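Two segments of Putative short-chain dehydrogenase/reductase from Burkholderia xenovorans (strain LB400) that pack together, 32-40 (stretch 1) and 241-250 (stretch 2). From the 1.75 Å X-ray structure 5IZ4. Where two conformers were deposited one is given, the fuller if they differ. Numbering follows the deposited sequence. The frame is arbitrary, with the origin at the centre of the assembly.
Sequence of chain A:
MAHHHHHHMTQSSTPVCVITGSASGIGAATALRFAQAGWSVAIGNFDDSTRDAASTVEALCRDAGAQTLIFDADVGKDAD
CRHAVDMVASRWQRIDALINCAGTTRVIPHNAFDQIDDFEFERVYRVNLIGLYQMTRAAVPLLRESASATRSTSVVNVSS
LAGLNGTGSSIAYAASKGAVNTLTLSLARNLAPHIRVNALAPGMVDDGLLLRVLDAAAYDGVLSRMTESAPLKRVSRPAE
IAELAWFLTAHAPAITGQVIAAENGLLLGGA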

# COMPACT_ATOMS: atom_id res chain seq x y z
N LEU A 32 22.77 22.18 2.47
CA LEU A 32 24.16 21.96 2.08
C LEU A 32 24.25 21.20 0.76
O LEU A 32 25.05 21.55 -0.11
CB LEU A 32 24.90 21.22 3.19
CG LEU A 32 26.40 21.03 2.98
CD1 LEU A 32 27.09 22.37 2.69
CD2 LEU A 32 27.04 20.34 4.18
N ARG A 33 23.43 20.15 0.60
CA ARG A 33 23.51 19.34 -0.61
C ARG A 33 23.13 20.16 -1.85
O ARG A 33 23.77 20.03 -2.90
CB ARG A 33 22.60 18.12 -0.49
CG ARG A 33 22.65 17.22 -1.72
CD ARG A 33 24.06 16.70 -1.93
NE ARG A 33 24.23 15.88 -3.13
CZ ARG A 33 24.51 16.37 -4.33
NH1 ARG A 33 24.61 17.69 -4.51
NH2 ARG A 33 24.67 15.56 -5.37
N PHE A 34 22.09 21.00 -1.74
CA PHE A 34 21.76 21.86 -2.87
C PHE A 34 22.87 22.89 -3.11
O PHE A 34 23.19 23.20 -4.26
CB PHE A 34 20.40 22.53 -2.65
CG PHE A 34 19.23 21.67 -3.09
CD1 PHE A 34 18.75 20.66 -2.27
CD2 PHE A 34 18.63 21.86 -4.32
CE1 PHE A 34 17.70 19.85 -2.68
CE2 PHE A 34 17.56 21.07 -4.74
CZ PHE A 34 17.10 20.06 -3.92
N ALA A 35 23.48 23.40 -2.03
CA ALA A 35 24.62 24.30 -2.20
C ALA A 35 25.76 23.63 -2.95
O ALA A 35 26.40 24.24 -3.81
CB ALA A 35 25.08 24.81 -0.83
N GLN A 36 26.04 22.36 -2.63
CA GLN A 36 27.09 21.62 -3.31
C GLN A 36 26.78 21.42 -4.79
O GLN A 36 27.70 21.25 -5.59
CB GLN A 36 27.30 20.28 -2.60
CG GLN A 36 28.02 20.46 -1.27
CD GLN A 36 27.89 19.28 -0.33
OE1 GLN A 36 27.01 18.43 -0.48
NE2 GLN A 36 28.78 19.22 0.66
N ALA A 37 25.50 21.44 -5.16
CA ALA A 37 25.09 21.31 -6.54
C ALA A 37 25.14 22.63 -7.30
O ALA A 37 24.84 22.64 -8.51
CB ALA A 37 23.67 20.74 -6.60
N GLY A 38 25.51 23.72 -6.65
CA GLY A 38 25.56 25.01 -7.30
C GLY A 38 24.30 25.83 -7.19
O GLY A 38 24.28 26.97 -7.69
N TRP A 39 23.25 25.32 -6.55
CA TRP A 39 22.02 26.07 -6.41
C TRP A 39 22.16 27.18 -5.38
O TRP A 39 22.96 27.09 -4.44
CB TRP A 39 20.85 25.16 -6.00
CG TRP A 39 20.38 24.22 -7.08
CD1 TRP A 39 21.16 23.54 -7.98
CD2 TRP A 39 19.02 23.86 -7.36
NE1 TRP A 39 20.36 22.77 -8.80
CE2 TRP A 39 19.05 22.95 -8.44
CE3 TRP A 39 17.79 24.21 -6.80
CZ2 TRP A 39 17.89 22.39 -8.98
CZ3 TRP A 39 16.63 23.65 -7.34
CH2 TRP A 39 16.69 22.75 -8.42
N SER A 40 21.36 28.23 -5.55
CA SER A 40 21.17 29.21 -4.50
C SER A 40 20.17 28.66 -3.50
O SER A 40 19.19 28.01 -3.88
CB SER A 40 20.67 30.54 -5.08
OG SER A 40 21.58 31.05 -6.05
N ILE A 241 19.21 11.65 3.64
CA ILE A 241 17.87 12.13 3.31
C ILE A 241 17.98 13.33 2.37
O ILE A 241 17.15 13.50 1.47
CB ILE A 241 17.09 12.48 4.60
CG1 ILE A 241 17.18 11.32 5.59
CG2 ILE A 241 15.63 12.78 4.26
CD1 ILE A 241 16.69 9.97 5.04
N ALA A 242 19.00 14.17 2.58
CA ALA A 242 19.29 15.26 1.65
C ALA A 242 19.59 14.73 0.26
O ALA A 242 19.13 15.30 -0.74
CB ALA A 242 20.48 16.08 2.17
N GLU A 243 20.36 13.64 0.15
CA GLU A 243 20.63 13.05 -1.16
C GLU A 243 19.35 12.65 -1.86
O GLU A 243 19.19 12.85 -3.07
CB GLU A 243 21.55 11.82 -1.05
CG GLU A 243 23.03 12.09 -0.82
CD GLU A 243 23.72 12.82 -1.98
OE1 GLU A 243 24.72 13.51 -1.69
OE2 GLU A 243 23.30 12.70 -3.15
N LEU A 244 18.42 12.05 -1.11
CA LEU A 244 17.14 11.65 -1.69
C LEU A 244 16.33 12.88 -2.13
O LEU A 244 15.72 12.87 -3.21
CB LEU A 244 16.37 10.81 -0.68
CG LEU A 244 15.04 10.13 -1.01
CD1 LEU A 244 15.15 9.21 -2.21
CD2 LEU A 244 14.57 9.36 0.21
N ALA A 245 16.32 13.94 -1.33
CA ALA A 245 15.60 15.14 -1.74
C ALA A 245 16.21 15.74 -3.00
O ALA A 245 15.49 16.19 -3.90
CB ALA A 245 15.60 16.18 -0.61
N TRP A 246 17.55 15.76 -3.06
CA TRP A 246 18.23 16.26 -4.25
C TRP A 246 17.94 15.37 -5.46
O TRP A 246 17.64 15.88 -6.55
CB TRP A 246 19.74 16.34 -4.01
CG TRP A 246 20.52 16.49 -5.29
CD1 TRP A 246 21.29 15.54 -5.90
CD2 TRP A 246 20.56 17.64 -6.14
NE1 TRP A 246 21.82 16.04 -7.07
CE2 TRP A 246 21.39 17.33 -7.24
CE3 TRP A 246 19.98 18.91 -6.07
CZ2 TRP A 246 21.65 18.23 -8.26
CZ3 TRP A 246 20.24 19.81 -7.09
CH2 TRP A 246 21.06 19.47 -8.17
N PHE A 247 17.99 14.05 -5.29
CA PHE A 247 17.73 13.16 -6.42
C PHE A 247 16.33 13.36 -6.97
O PHE A 247 16.13 13.47 -8.19
CB PHE A 247 17.92 11.69 -6.04
CG PHE A 247 17.29 10.74 -7.03
CD1 PHE A 247 17.93 10.44 -8.22
CD2 PHE A 247 16.03 10.21 -6.80
CE1 PHE A 247 17.35 9.60 -9.15
CE2 PHE A 247 15.43 9.37 -7.73
CZ PHE A 247 16.10 9.08 -8.91
N LEU A 248 15.32 13.37 -6.08
CA LEU A 248 13.95 13.55 -6.53
C LEU A 248 13.78 14.86 -7.27
O LEU A 248 12.99 14.94 -8.22
CB LEU A 248 12.99 13.48 -5.34
CG LEU A 248 12.79 12.09 -4.74
CD1 LEU A 248 11.84 12.17 -3.56
CD2 LEU A 248 12.27 11.12 -5.80
N THR A 249 14.51 15.89 -6.87
CA THR A 249 14.39 17.18 -7.53
C THR A 249 15.08 17.20 -8.89
O THR A 249 14.49 17.63 -9.89
CB THR A 249 14.96 18.27 -6.62
OG1 THR A 249 14.18 18.31 -5.42
CG2 THR A 249 14.98 19.63 -7.31
N ALA A 250 16.31 16.71 -8.95
CA ALA A 250 17.14 16.96 -10.12
C ALA A 250 17.07 15.85 -11.17
O ALA A 250 17.37 16.11 -12.34
CB ALA A 250 18.59 17.16 -9.69
O HOH W 1 24.86 12.56 -5.20

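Contact between the helical turn and loop of 32-40 and the helix of 241-250, whose axes approach to 9.6 Å at 51°. One charged pair joins the two stretches, by a direct bond and through a water. Arg 33 NE donates to Glu 243 OE1 at 2.8 Å, the direct hydrogen bond of the contact and part of a salt bridge; its N-H...O angle of 135° is well short of linear. The carboxylate lies at the edge of the guanidinium, near its plane, where the N-H groups point. Water 1 closes a second route between the same side chains, accepting from Arg 33 NH2 at 3.0 Å and donating to Glu 243 OE2 at 2.6 Å, so both carboxylate oxygens are engaged.

A face of the guanidinium lies over Trp 246: Arg 33 CZ sits 3.9 Å from the centroid of the five-membered ring (CG, CD1, NE1, CE2, CD2), a cation-pi contact. Arg 33 NH2 and Trp 246 NE1, 3.4 Å apart, are both donors and form no hydrogen bond. Ala 37 CB covers the six-membered ring of the same indole, 3.3 Å from Trp 246 CH2. The indole edge meets two aromatic faces: Trp 246 CE3 approaches Phe 34 CE2 at 3.5 Å, with planes at 85°, and Trp 246 CZ3 lies 3.4 Å from Trp 39 NE1, in an offset edge-to-face pair.

Thr 249 makes its polar bond within its own helix: OG1 donates to Ala 245 O at 2.9 Å and also lies 3.7 Å from Phe 34 CZ, near the plane of that ring, while CG2 is 3.7 Å from Trp 39 CH2. A Schellman motif at Gly 38, which has positive phi, ends the first helix: Gly 38 N reaches Ala 35 O at 3.0 Å and Trp 39 N reaches Phe 34 O at 3.1 Å, satisfying carbonyls of the last turn.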